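Local coordinates for protein antigen 43 (Escherichia coli, PDB 4KH3) that mediates clumping of Escherichia coli cells by self-association in a Velcro-like manner, as an autotransporter adhesin of the AIDA type, and probably contributes to biofilms, at residues Val293-Gly298 with Gly318-Arg323; Asn122-Gln127 with Val140-Glu145. All blocks are in the same frame, centred on the assembly; numbering follows the deposited sequence.

Both contacts join neighbouring coils of the parallel beta-helix that forms the passenger of this autotransporter, and they follow one another along the chain, contact 2 coming first in sequence. Their centres lie about 36 Å apart and their nearest atoms about 23 Å, so they do not touch, although strands of both belong to the same long parallel stack. They illustrate two sides of coil stacking. Contact 1 is mostly buried: a leucine methyl reaches the start of the next coil's strand, beside a close-packed glycine. Contact 2 lies nearer the surface, where asparagine amides, a threonine hydroxyl and a water tie a beta turn to the following coil.

Contact 1 of 2, residues Val293-Gly298 with Gly318-Arg323; sequences VVLENG and GTLDIR
Gly-318 meets Leu-295 and Glu-296 where one coil of the parallel beta-helix turns its corner beside the start of strand 319-322 of the next. Its CA lies 3.2 Å from Leu-295 O, a CA-H...O contact with an angle of 152° at the hydrogen, and its N lies 3.7 Å from Glu-296 CA. Glycine suits this place because a CB would point at Leu-295 O and clash with it, and would also be tight against Glu-296 N. The neighbouring Glu-296 turns its carboxylate away, to a salt bridge with Arg-279. Thr-319 offers its backbone instead of its side chain: Leu-295 CD1 presses against Thr-319 O at 3.3 Å, a close approach of a methyl to a carbonyl. The leucine gets there by an extended chain, with CD1 anti to CA (chi2 172°). The threonine side chain turns the other way, onto Val-338 and Leu-340 of the following coil. Leu-320 continues the apolar interior, its CB 4.1 Å from the same CD1 methyl. Both leucines also rest on Leu-301 of strand 300-303, a shared hydrophobic patch for which a branched, flexible side chain is well suited. Beyond this point the strand leaves the first segment behind. Arg-323, just past the end of the strand, pairs with Asp-321. The arginine bends back to hold a single carboxylate oxygen side-on, with NE 2.9 Å and NH2 3.0 Å from Asp-321 OD2; both nitrogens come from the same face of the carboxylate, while OD2 lies only 5° out of the guanidinium plane.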
ATOM      1  N   VAL A 293      -8.469  -7.656  16.061  1.00 23.70           N
ATOM      2  CA  VAL A 293      -8.110  -7.280  14.711  1.00 23.43           C
ATOM      3  C   VAL A 293      -8.662  -8.330  13.733  1.00 24.27           C
ATOM      4  O   VAL A 293      -8.511  -9.534  13.936  1.00 23.46           O
ATOM      5  CB  VAL A 293      -6.585  -7.085  14.568  1.00 26.35           C
ATOM      6  CG1 VAL A 293      -6.194  -7.000  13.114  1.00 20.32           C
ATOM      7  CG2 VAL A 293      -6.145  -5.821  15.322  1.00 19.81           C
ATOM      8  N   VAL A 294      -9.353  -7.866  12.697  1.00 22.67           N
ATOM      9  CA  VAL A 294      -9.841  -8.762  11.658  1.00 19.50           C
ATOM     10  C   VAL A 294      -9.036  -8.490  10.400  1.00 24.41           C
ATOM     11  O   VAL A 294      -8.901  -7.336   9.972  1.00 20.91           O
ATOM     12  CB  VAL A 294     -11.350  -8.562  11.397  1.00 26.82           C
ATOM     13  CG1 VAL A 294     -11.780  -9.221  10.070  1.00 24.67           C
ATOM     14  CG2 VAL A 294     -12.159  -9.105  12.565  1.00 22.03           C
ATOM     15  N   LEU A 295      -8.493  -9.557   9.826  1.00 18.43           N
ATOM     16  CA  LEU A 295      -7.559  -9.460   8.722  1.00 22.08           C
ATOM     17  C   LEU A 295      -8.037 -10.232   7.510  1.00 24.20           C
ATOM     18  O   LEU A 295      -8.032 -11.455   7.517  1.00 24.66           O
ATOM     19  CB  LEU A 295      -6.209 -10.032   9.145  1.00 24.86           C
ATOM     20  CG  LEU A 295      -5.484  -9.340  10.295  1.00 29.56           C
ATOM     21  CD1 LEU A 295      -4.266 -10.182  10.695  1.00 26.89           C
ATOM     22  CD2 LEU A 295      -5.076  -7.940   9.894  1.00 16.52           C
ATOM     23  N   GLU A 296      -8.423  -9.518   6.458  1.00 30.89           N
ATOM     24  CA  GLU A 296      -8.836 -10.164   5.215  1.00 29.02           C
ATOM     25  C   GLU A 296      -8.508  -9.274   4.022  1.00 25.78           C
ATOM     26  O   GLU A 296      -8.210  -8.095   4.198  1.00 23.68           O
ATOM     27  CB  GLU A 296     -10.331 -10.488   5.264  1.00 24.28           C
ATOM     28  CG  GLU A 296     -11.209  -9.303   5.662  1.00 27.07           C
ATOM     29  CD  GLU A 296     -12.585  -9.716   6.175  1.00 30.32           C
ATOM     30  OE1 GLU A 296     -12.876 -10.930   6.272  1.00 34.68           O
ATOM     31  OE2 GLU A 296     -13.382  -8.817   6.494  1.00 34.68           O
ATOM     32  N   ASN A 297      -8.529  -9.847   2.821  1.00 26.69           N
ATOM     33  CA  ASN A 297      -8.408  -9.070   1.583  1.00 28.61           C
ATOM     34  C   ASN A 297      -7.166  -8.215   1.470  1.00 26.07           C
ATOM     35  O   ASN A 297      -7.228  -7.089   0.967  1.00 32.68           O
ATOM     36  CB  ASN A 297      -9.607  -8.145   1.407  1.00 28.98           C
ATOM     37  CG  ASN A 297     -10.719  -8.788   0.652  1.00 38.00           C
ATOM     38  OD1 ASN A 297     -10.543  -9.855   0.057  1.00 48.15           O
ATOM     39  ND2 ASN A 297     -11.878  -8.142   0.648  1.00 40.13           N
ATOM     40  N   GLY A 298      -6.042  -8.730   1.939  1.00 28.97           N
ATOM     41  CA  GLY A 298      -4.825  -7.950   1.912  1.00 20.38           C
ATOM     42  C   GLY A 298      -4.493  -7.377   3.271  1.00 25.92           C
ATOM     43  O   GLY A 298      -3.400  -6.838   3.457  1.00 22.02           O
ATOM     44  N   GLY A 318      -6.110 -12.531   4.421  1.00 24.63           N
ATOM     45  CA  GLY A 318      -5.490 -11.945   5.595  1.00 27.03           C
ATOM     46  C   GLY A 318      -4.158 -12.586   5.957  1.00 27.51           C
ATOM     47  O   GLY A 318      -3.947 -13.786   5.743  1.00 33.24           O
ATOM     48  N   THR A 319      -3.250 -11.780   6.498  1.00 22.99           N
ATOM     49  CA  THR A 319      -1.955 -12.275   6.948  1.00 25.13           C
ATOM     50  C   THR A 319      -1.648 -11.858   8.383  1.00 28.58           C
ATOM     51  O   THR A 319      -1.714 -10.674   8.727  1.00 28.48           O
ATOM     52  CB  THR A 319      -0.814 -11.788   6.046  1.00 23.12           C
ATOM     53  OG1 THR A 319      -0.985 -12.330   4.738  1.00 31.53           O
ATOM     54  CG2 THR A 319       0.519 -12.253   6.588  1.00 29.95           C
ATOM     55  N   LEU A 320      -1.328 -12.840   9.220  1.00 27.14           N
ATOM     56  CA  LEU A 320      -0.843 -12.566  10.568  1.00 28.84           C
ATOM     57  C   LEU A 320       0.608 -13.003  10.675  1.00 25.90           C
ATOM     58  O   LEU A 320       0.933 -14.164  10.442  1.00 27.44           O
ATOM     59  CB  LEU A 320      -1.695 -13.277  11.615  1.00 24.64           C
ATOM     60  CG  LEU A 320      -1.231 -13.106  13.060  1.00 23.65           C
ATOM     61  CD1 LEU A 320      -1.182 -11.631  13.435  1.00 16.79           C
ATOM     62  CD2 LEU A 320      -2.148 -13.877  13.999  1.00 20.41           C
ATOM     63  N   ASP A 321       1.476 -12.058  11.010  1.00 24.69           N
ATOM     64  CA  ASP A 321       2.908 -12.307  11.079  1.00 27.48           C
ATOM     65  C   ASP A 321       3.409 -12.092  12.505  1.00 24.22           C
ATOM     66  O   ASP A 321       3.513 -10.955  12.970  1.00 29.63           O
ATOM     67  CB  ASP A 321       3.644 -11.385  10.094  1.00 20.66           C
ATOM     68  CG  ASP A 321       5.164 -11.495  10.198  1.00 34.72           C
ATOM     69  OD1 ASP A 321       5.671 -12.424  10.864  1.00 37.72           O
ATOM     70  OD2 ASP A 321       5.859 -10.652   9.593  1.00 40.76           O
ATOM     71  N   ILE A 322       3.717 -13.184  13.199  1.00 26.00           N
ATOM     72  CA  ILE A 322       4.227 -13.079  14.562  1.00 27.59           C
ATOM     73  C   ILE A 322       5.730 -13.233  14.586  1.00 21.49           C
ATOM     74  O   ILE A 322       6.258 -14.307  14.311  1.00 28.63           O
ATOM     75  CB  ILE A 322       3.604 -14.100  15.522  1.00 26.31           C
ATOM     76  CG1 ILE A 322       2.081 -14.045  15.447  1.00 23.65           C
ATOM     77  CG2 ILE A 322       4.065 -13.811  16.949  1.00 18.41           C
ATOM     78  CD1 ILE A 322       1.485 -15.172  14.658  1.00 26.67           C
ATOM     79  N   ARG A 323       6.412 -12.138  14.894  1.00 22.78           N
ATOM     80  CA  ARG A 323       7.865 -12.131  14.943  1.00 28.53           C
ATOM     81  C   ARG A 323       8.368 -12.923  16.130  1.00 37.70           C
ATOM     82  O   ARG A 323       7.605 -13.283  17.039  1.00 35.60           O
ATOM     83  CB  ARG A 323       8.390 -10.703  15.051  1.00 31.94           C
ATOM     84  CG  ARG A 323       7.998  -9.820  13.887  1.00 35.46           C
ATOM     85  CD  ARG A 323       8.637 -10.293  12.602  1.00 34.38           C
ATOM     86  NE  ARG A 323       7.936  -9.761  11.439  1.00 45.30           N
ATOM     87  CZ  ARG A 323       8.047  -8.509  10.997  1.00 40.83           C
ATOM     88  NH1 ARG A 323       8.835  -7.636  11.618  1.00 41.77           N
ATOM     89  NH2 ARG A 323       7.359  -8.128   9.930  1.00 42.95           N
TER

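Contact 2 of 2, residues Asn122-Gln127 with Val140-Glu145; sequences NQDGYQ and VNTGAE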
ATOM      1  N   ASN A 122      -3.760  20.079 -16.676  1.00 16.50           N
ATOM      2  CA  ASN A 122      -3.312  19.020 -17.570  1.00 20.80           C
ATOM      3  C   ASN A 122      -1.806  19.014 -17.689  1.00 24.67           C
ATOM      4  O   ASN A 122      -1.159  20.013 -17.379  1.00 21.03           O
ATOM      5  CB  ASN A 122      -3.929  19.207 -18.958  1.00 18.38           C
ATOM      6  CG  ASN A 122      -5.433  19.031 -18.949  1.00 14.17           C
ATOM      7  OD1 ASN A 122      -5.952  18.107 -18.330  1.00 16.84           O
ATOM      8  ND2 ASN A 122      -6.143  19.933 -19.613  1.00 21.99           N
ATOM      9  N   GLN A 123      -1.267  17.875 -18.119  1.00 32.10           N
ATOM     10  CA  GLN A 123       0.106  17.763 -18.622  1.00 29.98           C
ATOM     11  C   GLN A 123       1.113  18.747 -18.016  1.00 30.92           C
ATOM     12  O   GLN A 123       1.483  19.728 -18.656  1.00 29.51           O
ATOM     13  CB  GLN A 123       0.100  17.913 -20.149  1.00 34.28           C
ATOM     14  CG  GLN A 123       1.404  17.499 -20.814  0.48 39.11           C
ATOM     15  CD  GLN A 123       1.839  16.119 -20.388  0.58 37.39           C
ATOM     16  OE1 GLN A 123       1.324  15.114 -20.883  0.55 34.59           O
ATOM     17  NE2 GLN A 123       2.776  16.058 -19.446  0.72 32.34           N
ATOM     18  N   ASP A 124       1.522  18.491 -16.775  1.00 22.39           N
ATOM     19  CA  ASP A 124       2.543  19.294 -16.096  1.00 26.36           C
ATOM     20  C   ASP A 124       2.163  20.732 -15.742  1.00 27.13           C
ATOM     21  O   ASP A 124       3.001  21.496 -15.256  1.00 21.62           O
ATOM     22  CB  ASP A 124       3.885  19.247 -16.838  1.00 29.36           C
ATOM     23  CG  ASP A 124       4.510  17.876 -16.790  1.00 46.05           C
ATOM     24  OD1 ASP A 124       4.841  17.435 -15.673  1.00 55.15           O
ATOM     25  OD2 ASP A 124       4.648  17.235 -17.859  1.00 57.91           O
ATOM     26  N   GLY A 125       0.902  21.091 -15.955  1.00 23.53           N
ATOM     27  CA  GLY A 125       0.378  22.318 -15.393  1.00 18.98           C
ATOM     28  C   GLY A 125       0.564  22.330 -13.882  1.00 17.72           C
ATOM     29  O   GLY A 125       0.799  21.298 -13.245  1.00 15.60           O
ATOM     30  N   TYR A 126       0.444  23.513 -13.300  1.00 15.25           N
ATOM     31  CA  TYR A 126       0.765  23.705 -11.903  1.00 14.28           C
ATOM     32  C   TYR A 126      -0.107  24.803 -11.324  1.00 18.21           C
ATOM     33  O   TYR A 126      -0.030  25.957 -11.748  1.00 20.99           O
ATOM     34  CB  TYR A 126       2.235  24.104 -11.786  1.00 22.07           C
ATOM     35  CG  TYR A 126       2.744  24.177 -10.376  1.00 23.65           C
ATOM     36  CD1 TYR A 126       2.643  23.085  -9.537  1.00 30.20           C
ATOM     37  CD2 TYR A 126       3.344  25.330  -9.885  1.00 29.66           C
ATOM     38  CE1 TYR A 126       3.119  23.124  -8.260  1.00 24.23           C
ATOM     39  CE2 TYR A 126       3.824  25.382  -8.589  1.00 29.68           C
ATOM     40  CZ  TYR A 126       3.700  24.269  -7.777  1.00 33.48           C
ATOM     41  OH  TYR A 126       4.173  24.290  -6.478  1.00 45.24           O
ATOM     42  N   GLN A 127      -0.962  24.439 -10.378  1.00 21.93           N
ATOM     43  CA  GLN A 127      -1.723  25.432  -9.643  1.00 16.60           C
ATOM     44  C   GLN A 127      -1.244  25.435  -8.195  1.00 24.06           C
ATOM     45  O   GLN A 127      -1.218  24.379  -7.532  1.00 18.45           O
ATOM     46  CB  GLN A 127      -3.219  25.149  -9.715  1.00 14.15           C
ATOM     47  CG  GLN A 127      -4.086  26.163  -8.941  1.00 14.92           C
ATOM     48  CD  GLN A 127      -5.489  25.643  -8.676  1.00 19.73           C
ATOM     49  OE1 GLN A 127      -5.662  24.646  -7.973  1.00 16.69           O
ATOM     50  NE2 GLN A 127      -6.498  26.309  -9.239  1.00 13.72           N
ATOM     51  N   VAL A 140      -7.687  17.693 -11.366  1.00 14.08           N
ATOM     52  CA  VAL A 140      -6.244  17.504 -11.382  1.00 11.00           C
ATOM     53  C   VAL A 140      -5.859  16.266 -12.199  1.00 16.40           C
ATOM     54  O   VAL A 140      -6.096  15.128 -11.772  1.00 18.15           O
ATOM     55  CB  VAL A 140      -5.721  17.376  -9.944  1.00 15.51           C
ATOM     56  CG1 VAL A 140      -4.180  17.375  -9.923  1.00 15.62           C
ATOM     57  CG2 VAL A 140      -6.286  18.522  -9.091  1.00  9.14           C
ATOM     58  N   ASN A 141      -5.248  16.497 -13.361  1.00 16.15           N
ATOM     59  CA  ASN A 141      -4.980  15.436 -14.337  1.00 20.34           C
ATOM     60  C   ASN A 141      -3.495  15.112 -14.497  1.00 25.27           C
ATOM     61  O   ASN A 141      -3.099  14.359 -15.390  1.00 22.70           O
ATOM     62  CB  ASN A 141      -5.594  15.792 -15.702  1.00 13.57           C
ATOM     63  CG  ASN A 141      -7.105  15.722 -15.687  1.00 19.32           C
ATOM     64  OD1 ASN A 141      -7.677  14.955 -14.915  1.00 19.16           O
ATOM     65  ND2 ASN A 141      -7.766  16.527 -16.527  1.00 17.30           N
ATOM     66  N   THR A 142      -2.677  15.662 -13.613  1.00 17.23           N
ATOM     67  CA  THR A 142      -1.251  15.583 -13.804  1.00 21.74           C
ATOM     68  C   THR A 142      -0.560  15.789 -12.474  1.00 24.98           C
ATOM     69  O   THR A 142      -1.186  16.264 -11.516  1.00 15.62           O
ATOM     70  CB  THR A 142      -0.793  16.675 -14.791  1.00 24.99           C
ATOM     71  OG1 THR A 142       0.546  16.418 -15.221  1.00 20.00           O
ATOM     72  CG2 THR A 142      -0.873  18.048 -14.143  1.00 18.39           C
ATOM     73  N   GLY A 143       0.723  15.428 -12.424  1.00 18.66           N
ATOM     74  CA  GLY A 143       1.533  15.606 -11.237  1.00 17.57           C
ATOM     75  C   GLY A 143       1.957  14.310 -10.555  1.00 23.39           C
ATOM     76  O   GLY A 143       2.848  14.325  -9.711  1.00 25.48           O
ATOM     77  N   ALA A 144       1.328  13.191 -10.898  1.00 23.02           N
ATOM     78  CA  ALA A 144       1.687  11.908 -10.281  1.00 32.79           C
ATOM     79  C   ALA A 144       2.463  10.980 -11.209  1.00 41.82           C
ATOM     80  O   ALA A 144       2.805   9.861 -10.810  1.00 55.76           O
ATOM     81  CB  ALA A 144       0.442  11.184  -9.742  1.00 20.91           C
ATOM     82  N   GLU A 145       2.726  11.430 -12.438  1.00 34.19           N
ATOM     83  CA  GLU A 145       3.453  10.607 -13.426  1.00 49.35           C
ATOM     84  C   GLU A 145       4.862  10.242 -12.951  1.00 49.87           C
ATOM     85  O   GLU A 145       5.234   9.069 -12.930  1.00 52.55           O
ATOM     86  CB  GLU A 145       3.545  11.302 -14.796  1.00 31.22           C
ATOM     87  CG  GLU A 145       2.212  11.738 -15.398  1.00 34.03           C
ATOM     88  CD  GLU A 145       1.841  13.183 -15.045  1.00 41.39           C
ATOM     89  OE1 GLU A 145       2.322  13.700 -13.997  1.00 26.45           O
ATOM     90  OE2 GLU A 145       1.066  13.798 -15.826  1.00 31.88           O
TER
HETATM   91  O   HOH W   1      -2.632  15.356 -18.329  1.00 36.76           O
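Asn-122 lays its amide alongside that of Asn-141, the two side chains pointing the same way with their planes only 11° apart. Asn-141 ND2 donates to Asn-122 OD1 over 3.0 Å, approaching nearly end-on to the carbonyl (C=O...N angle 162°). Each amide has another partner for its remaining polar atom: Asn-122 ND2 goes to Asp-103 OD1 and Asn-141 OD1 accepts from Asn-169 ND2. Asparagine, with a donor and an acceptor on one flat group, can pass such bonding from coil to coil. Asn-122 also begins a type I' beta turn, closed by Gly-125 N to Asn-122 O at 2.7 Å. Gln-123 and Asp-124 occupy its central positions with positive phi, which is less usual for glutamine; aspartate tolerates it, though asparagine and glycine are commoner there. At Gly-125 a CB would strike Asn-122 O. In this parallel beta-helix the turn precedes strand 126-129, and the segment 140-145 is the equivalent part of the next coil, here starting a longer loop. Thr-142 fits up against the turn. Its OG1, anti to the backbone N (chi1 -167°), accepts from Asp-124 N at 2.8 Å and donates to the syn lone pair of Glu-145 OE2 at 2.7 Å, so one hydroxyl serves both segments, while CG2 packs near Gly-125 O. Glu-145 OE1 takes a further bond from Gly-143 N, 2.8 Å away. That oxygen lies 4.8 Å from Asp-124 OD1, a like-charge proximity probably eased by these donors and by Gln-123 NE2, which donates to Asp-124 OD2. A water accepts from Gln-123 N (2.9 Å) and donates to Asn-141 O.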